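Local coordinates for iodotyrosine deiodinase (Thermotoga neapolitana, PDB 6TYK), which catalyses the reductive dehalogenation of halotyrosines such as 3-iodo-L-tyrosine, using bound FMN as cofactor, and works as a homodimer of the nitroreductase family, at the interface of chains A and B. Sequence-based numbering; all coordinates share one arbitrary frame. Chains: chain A/B, iodotyrosine deiodinase.

Contact 1: the interface of chains A and B. Residues chain A 35-38, 42, 44; chain B 174-176.
B:Arg176 lays its guanidinium group against backbone carbonyls of the last residue of helix 24-35 and the loop just past it in chain A, at the dimer interface of this nitroreductase-family flavoprotein. Its NH2 donates to the carbonyl oxygen of A:Ala37 at 3.0 Å, arriving well above the carbonyl plane and moderately bent (141° at the hydrogen). Weaker bonds run from NE to the oxygens of A:Asn35 and A:Ala37, and from NH2 to that of A:Glu36, 3.2 Å away, so carbonyls of three successive residues face one cation. Over one face of the guanidinium, toward its rim, stands the amide oxygen OD1 of A:Asn42, 3.2 Å from NH1, a position likely to be electrostatically favourable. The other branch of the same amide, ND2, bonds B:Pro175 O at 3.0 Å; this bond is almost straight (177°) and lies in both the carbonyl and amide planes. Beside it, A:Gln44 sends NE2 to A:Asn42 O at 3.3 Å while its CD packs 3.7 Å from B:Arg176 CD. With the arginine chain bent at chi2 (-60°), its guanidinium turns back toward the A:Ala37 carbonyl. The adjoining A:Pro38 and B:Arg176 both belong to FMN-binding segments.

Contact 2: the interface of chains A and B. Residues chain A 178-181; chain B 31-32, 35, 48.
A:Val181 pairs with B:Phe48 in a parallel beta bridge, by which strand 181-183 of one subunit joins strand 46-51 of the other. A direct backbone hydrogen bond runs from B:Phe48 N to A:Ile180 O at 3.1 Å (159° at the hydrogen). Two waters add indirect links. Water 1 lies 3.0 Å from A:Ile180 O and 2.8 Å from B:Phe48 O; water 2 lies 2.7 Å from B:Asn35 OD1 and also reaches the backbone O of the poorly ordered A:Glu178.

Apolar packing is centred on A:Val179, which hides 67 Å² against chain B. Its CG2, anti to the backbone N, points at the phenyl rim of B:Phe48 and comes within 3.4 Å of CE2. The two side chains cross at about a right angle. The CB of the same valine rests against the flat amide end of B:Asn35, 3.9 Å from CG. Further along, A:Val181 CG2 meets the CD1 branch of B:Leu31 at 3.6 Å. The leucine's other branch, CD2, sits over the centre of the B:Phe48 ring within chain B, supporting the ring that receives the valine. Through the bridge and this packing, the C-terminal segment of each subunit is anchored on its partner, tying the homodimer together.

Contact 3: the interface of chains A and B. Residues chain A 139-140, 143; chain B 112.
The loop that follows strand 134-135 and leads to helix 143-149 of chain A receives a tyrosine from chain B at the dimer interface. B:Tyr112 and A:Thr139 both line the FMN and 3-iodo-tyrosine pockets. B:Tyr112 enters with its hydroxyl end foremost. Its ring presents one face to A:Thr139, whose hydroxyl oxygen OG1 stands 3.6 Å above the ring plane, displaced toward the rim. The threonine's CB comes 3.5 Å from CZ, and its methyl CG2 lies 3.7 Å from CE2, so both branches lie over one face, OG1 toward CE1 and CG2 toward CE2, with CB above the phenol C-O end. A chi1 of 56° at A:Thr139 puts OG1 between backbone N and carbonyl carbon and CG2 beside the N, which turns both branches toward the tyrosine face.

A:Phe143 meets the tyrosine differently: the phenolic OH lies in the plane of the phenylalanine ring, at its edge, 3.4 Å from CE2. Oxygen against an aromatic C-H edge is likely to be a mildly favourable electrostatic contact. A:Pro140 backs the phenylalanine, with CG 4.2 Å above one ring face. Replacing B:Tyr112 with an alanine would probably open a gap beneath A:Thr139 and deprive the A:Phe143 edge of its oxygen partner. In the fold, B:Tyr112, the residue just before helix 113-130, packs on the loop at A:Thr139 and on A:Phe143, the first residue of helix 143-149.

Contact 1: the interface of chains A and B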
loop_
_atom_site.group_PDB
_atom_site.type_symbol
_atom_site.label_atom_id
_atom_site.label_comp_id
_atom_site.label_asym_id
_atom_site.label_seq_id
_atom_site.Cartn_x
_atom_site.Cartn_y
_atom_site.Cartn_z
ATOM N N ASN A 35 2.429 -9.554 -6.405
ATOM C CA ASN A 35 1.366 -10.538 -6.376
ATOM C C ASN A 35 1.409 -11.421 -5.130
ATOM O O ASN A 35 0.414 -12.054 -4.774
ATOM C CB ASN A 35 1.471 -11.385 -7.640
ATOM C CG ASN A 35 0.295 -12.310 -7.829
ATOM O OD1 ASN A 35 -0.852 -11.867 -7.893
ATOM N ND2 ASN A 35 0.576 -13.605 -7.970
ATOM N N GLU A 36 2.574 -11.482 -4.494
ATOM C CA GLU A 36 2.736 -12.206 -3.230
ATOM C C GLU A 36 2.180 -11.461 -2.022
ATOM O O GLU A 36 2.098 -12.025 -0.930
ATOM C CB GLU A 36 4.206 -12.541 -2.977
ATOM C CG GLU A 36 4.762 -13.609 -3.897
ATOM C CD GLU A 36 4.026 -14.923 -3.756
ATOM O OE1 GLU A 36 3.636 -15.273 -2.622
ATOM O OE2 GLU A 36 3.836 -15.605 -4.781
ATOM N N ALA A 37 1.814 -10.196 -2.218
ATOM C CA ALA A 37 1.263 -9.391 -1.137
ATOM C C ALA A 37 -0.027 -9.960 -0.590
ATOM O O ALA A 37 -0.744 -10.683 -1.281
ATOM C CB ALA A 37 1.027 -7.971 -1.609
ATOM N N PRO A 38 -0.333 -9.622 0.663
ATOM C CA PRO A 38 -1.643 -9.955 1.215
ATOM C C PRO A 38 -2.733 -9.100 0.583
ATOM O O PRO A 38 -2.457 -8.079 -0.044
ATOM C CB PRO A 38 -1.484 -9.623 2.699
ATOM C CG PRO A 38 -0.462 -8.518 2.719
ATOM C CD PRO A 38 0.511 -8.896 1.627
ATOM N N ASN A 42 -7.870 -12.571 0.450
ATOM C CA ASN A 42 -6.942 -13.120 -0.540
ATOM C C ASN A 42 -7.478 -12.994 -1.965
ATOM O O ASN A 42 -7.216 -13.843 -2.811
ATOM C CB ASN A 42 -6.554 -14.575 -0.228
ATOM C CG ASN A 42 -5.344 -15.034 -1.023
ATOM O OD1 ASN A 42 -4.438 -14.251 -1.285
ATOM N ND2 ASN A 42 -5.324 -16.303 -1.409
ATOM N N GLN A 44 -6.620 -10.946 -4.219
ATOM C CA GLN A 44 -5.604 -10.531 -5.183
ATOM C C GLN A 44 -6.226 -9.582 -6.191
ATOM O O GLN A 44 -6.226 -9.839 -7.394
ATOM C CB GLN A 44 -4.983 -11.748 -5.869
ATOM C CG GLN A 44 -4.332 -12.689 -4.867
ATOM C CD GLN A 44 -4.210 -14.107 -5.368
ATOM O OE1 GLN A 44 -3.582 -14.353 -6.374
ATOM N NE2 GLN A 44 -4.789 -15.055 -4.633
ATOM N N TYR B 174 -1.984 -18.832 1.967
ATOM C CA TYR B 174 -2.977 -19.200 0.973
ATOM C C TYR B 174 -2.366 -19.105 -0.420
ATOM O O TYR B 174 -1.321 -18.492 -0.609
ATOM C CB TYR B 174 -4.213 -18.312 1.081
ATOM C CG TYR B 174 -4.931 -18.396 2.415
ATOM C CD1 TYR B 174 -4.858 -19.531 3.218
ATOM C CD2 TYR B 174 -5.699 -17.337 2.856
ATOM C CE1 TYR B 174 -5.524 -19.579 4.441
ATOM C CE2 TYR B 174 -6.370 -17.378 4.056
ATOM C CZ TYR B 174 -6.276 -18.486 4.850
ATOM O OH TYR B 174 -6.956 -18.485 6.047
ATOM N N PRO B 175 -3.019 -19.709 -1.411
ATOM C CA PRO B 175 -2.419 -19.720 -2.744
ATOM C C PRO B 175 -2.353 -18.338 -3.347
ATOM O O PRO B 175 -3.026 -17.415 -2.895
ATOM C CB PRO B 175 -3.406 -20.557 -3.561
ATOM C CG PRO B 175 -4.106 -21.389 -2.564
ATOM C CD PRO B 175 -4.234 -20.531 -1.341
ATOM N N ARG B 176 -1.526 -18.213 -4.370
ATOM C CA ARG B 176 -1.518 -17.027 -5.208
ATOM C C ARG B 176 -1.676 -17.477 -6.643
ATOM O O ARG B 176 -0.907 -18.300 -7.133
ATOM C CB ARG B 176 -0.205 -16.275 -5.056
ATOM C CG ARG B 176 -0.016 -15.632 -3.699
ATOM C CD ARG B 176 -1.118 -14.605 -3.410
ATOM N NE ARG B 176 -0.805 -13.782 -2.237
ATOM C CZ ARG B 176 -0.965 -14.185 -0.976
ATOM N NH1 ARG B 176 -1.453 -15.394 -0.716
ATOM N NH2 ARG B 176 -0.653 -13.374 0.023
#

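Contact 2: the interface of chains A and B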
loop_
_atom_site.group_PDB
_atom_site.type_symbol
_atom_site.label_atom_id
_atom_site.label_comp_id
_atom_site.label_asym_id
_atom_site.label_seq_id
_atom_site.Cartn_x
_atom_site.Cartn_y
_atom_site.Cartn_z
ATOM N N GLU A 178 11.312 12.406 10.914
ATOM C CA GLU A 178 11.422 11.233 11.765
ATOM C C GLU A 178 10.046 10.600 11.923
ATOM O O GLU A 178 9.028 11.293 11.973
ATOM C CB GLU A 178 12.016 11.638 13.111
ATOM C CG GLU A 178 11.483 10.915 14.314
ATOM C CD GLU A 178 11.933 11.582 15.596
ATOM O OE1 GLU A 178 11.136 11.634 16.554
ATOM O OE2 GLU A 178 13.086 12.064 15.635
ATOM N N VAL A 179 10.007 9.276 11.971
ATOM C CA VAL A 179 8.735 8.585 12.092
ATOM C C VAL A 179 8.080 8.978 13.421
ATOM O O VAL A 179 8.761 9.207 14.419
ATOM C CB VAL A 179 8.913 7.057 11.931
ATOM C CG1 VAL A 179 9.706 6.492 13.086
ATOM C CG2 VAL A 179 7.566 6.370 11.799
ATOM N N ILE A 180 6.760 9.123 13.410
ATOM C CA ILE A 180 6.031 9.596 14.578
ATOM C C ILE A 180 5.328 8.427 15.242
ATOM O O ILE A 180 4.342 7.903 14.715
ATOM C CB ILE A 180 5.005 10.656 14.187
ATOM C CG1 ILE A 180 5.712 11.782 13.438
ATOM C CG2 ILE A 180 4.272 11.183 15.426
ATOM C CD1 ILE A 180 4.773 12.662 12.648
ATOM N N VAL A 181 5.853 8.036 16.400
ATOM C CA VAL A 181 5.371 6.878 17.137
ATOM C C VAL A 181 4.885 7.273 18.520
ATOM O O VAL A 181 5.573 7.972 19.262
ATOM C CB VAL A 181 6.470 5.811 17.297
ATOM C CG1 VAL A 181 5.882 4.536 17.902
ATOM C CG2 VAL A 181 7.118 5.522 15.955
ATOM N N LEU B 31 8.977 0.495 11.192
ATOM C CA LEU B 31 8.348 1.797 11.004
ATOM C C LEU B 31 9.296 2.734 10.267
ATOM O O LEU B 31 8.863 3.552 9.459
ATOM C CB LEU B 31 7.948 2.414 12.340
ATOM C CG LEU B 31 6.980 1.581 13.173
ATOM C CD1 LEU B 31 6.537 2.366 14.407
ATOM C CD2 LEU B 31 5.775 1.169 12.349
ATOM N N LYS B 32 10.591 2.607 10.540
ATOM C CA LYS B 32 11.578 3.419 9.837
ATOM C C LYS B 32 11.669 3.030 8.375
ATOM O O LYS B 32 11.844 3.890 7.517
ATOM C CB LYS B 32 12.937 3.333 10.523
ATOM C CG LYS B 32 12.924 3.987 11.891
ATOM C CD LYS B 32 14.301 4.012 12.513
ATOM C CE LYS B 32 14.293 4.805 13.798
ATOM N NZ LYS B 32 15.646 4.825 14.403
ATOM N N ASN B 35 8.603 4.497 6.765
ATOM C CA ASN B 35 8.716 5.938 6.698
ATOM C C ASN B 35 9.491 6.407 5.466
ATOM O O ASN B 35 9.393 7.571 5.064
ATOM C CB ASN B 35 9.357 6.430 8.002
ATOM C CG ASN B 35 9.330 7.936 8.142
ATOM O OD1 ASN B 35 8.262 8.549 8.125
ATOM N ND2 ASN B 35 10.507 8.540 8.316
ATOM N N PHE B 48 1.790 6.273 13.850
ATOM C CA PHE B 48 1.774 4.962 14.483
ATOM C C PHE B 48 1.528 5.053 15.975
ATOM O O PHE B 48 2.061 5.932 16.657
ATOM C CB PHE B 48 3.103 4.267 14.220
ATOM C CG PHE B 48 3.431 4.157 12.765
ATOM C CD1 PHE B 48 2.750 3.256 11.962
ATOM C CD2 PHE B 48 4.402 4.969 12.190
ATOM C CE1 PHE B 48 3.045 3.146 10.612
ATOM C CE2 PHE B 48 4.696 4.865 10.838
ATOM C CZ PHE B 48 4.011 3.950 10.053
HETATM O O HOH W 1 1.861 8.691 16.167
HETATM O O HOH W 2 7.330 10.651 9.458
#

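Contact 3: the interface of chains A and B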
loop_
_atom_site.group_PDB
_atom_site.type_symbol
_atom_site.label_atom_id
_atom_site.label_comp_id
_atom_site.label_asym_id
_atom_site.label_seq_id
_atom_site.Cartn_x
_atom_site.Cartn_y
_atom_site.Cartn_z
ATOM N N THR A 139 -0.729 10.116 -10.504
ATOM C CA THR A 139 -2.161 10.162 -10.262
ATOM C C THR A 139 -2.734 11.441 -10.862
ATOM O O THR A 139 -2.764 12.486 -10.206
ATOM C CB THR A 139 -2.474 10.092 -8.758
ATOM O OG1 THR A 139 -1.781 11.143 -8.082
ATOM C CG2 THR A 139 -2.019 8.760 -8.175
ATOM N N PRO A 140 -3.176 11.370 -12.126
ATOM C CA PRO A 140 -3.744 12.548 -12.795
ATOM C C PRO A 140 -5.067 12.940 -12.155
ATOM O O PRO A 140 -5.658 12.140 -11.436
ATOM C CB PRO A 140 -3.971 12.059 -14.228
ATOM C CG PRO A 140 -4.190 10.574 -14.080
ATOM C CD PRO A 140 -3.261 10.156 -12.958
ATOM N N PHE A 143 -9.050 10.136 -13.719
ATOM C CA PHE A 143 -8.739 8.802 -14.202
ATOM C C PHE A 143 -9.737 8.306 -15.238
ATOM O O PHE A 143 -9.429 7.397 -16.006
ATOM C CB PHE A 143 -8.721 7.819 -13.038
ATOM C CG PHE A 143 -7.490 7.898 -12.188
ATOM C CD1 PHE A 143 -6.357 7.178 -12.522
ATOM C CD2 PHE A 143 -7.467 8.684 -11.049
ATOM C CE1 PHE A 143 -5.216 7.235 -11.736
ATOM C CE2 PHE A 143 -6.333 8.744 -10.262
ATOM C CZ PHE A 143 -5.206 8.010 -10.607
ATOM N N TYR B 112 -3.973 12.111 -1.226
ATOM C CA TYR B 112 -3.726 10.675 -1.393
ATOM C C TYR B 112 -3.190 10.047 -0.113
ATOM O O TYR B 112 -2.362 9.127 -0.140
ATOM C CB TYR B 112 -2.787 10.421 -2.573
ATOM C CG TYR B 112 -3.526 10.437 -3.883
ATOM C CD1 TYR B 112 -3.824 11.633 -4.521
ATOM C CD2 TYR B 112 -3.966 9.256 -4.462
ATOM C CE1 TYR B 112 -4.522 11.654 -5.713
ATOM C CE2 TYR B 112 -4.671 9.265 -5.655
ATOM C CZ TYR B 112 -4.943 10.470 -6.277
ATOM O OH TYR B 112 -5.644 10.503 -7.465
#

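The three contacts are well separated: the centres of their C-alpha atoms lie about 27 Å apart for contacts 1 and 2, and about 25 Å for contact 3 from either. Contacts 1 and 2 nevertheless use the same elements with the chains exchanged, since helix 24-35, including Asn35, receives the C-terminal stretch of the partner in both: residues 174-176 in contact 1 and 178-181 in contact 2. Contact 3 draws on other segments. Two-fold symmetry repeats each patch, so each subunit both extends and receives a C-terminal tail, and residues associated with FMN pockets occur in contacts 1 and 3, suggesting coupled dimerisation and cofactor binding.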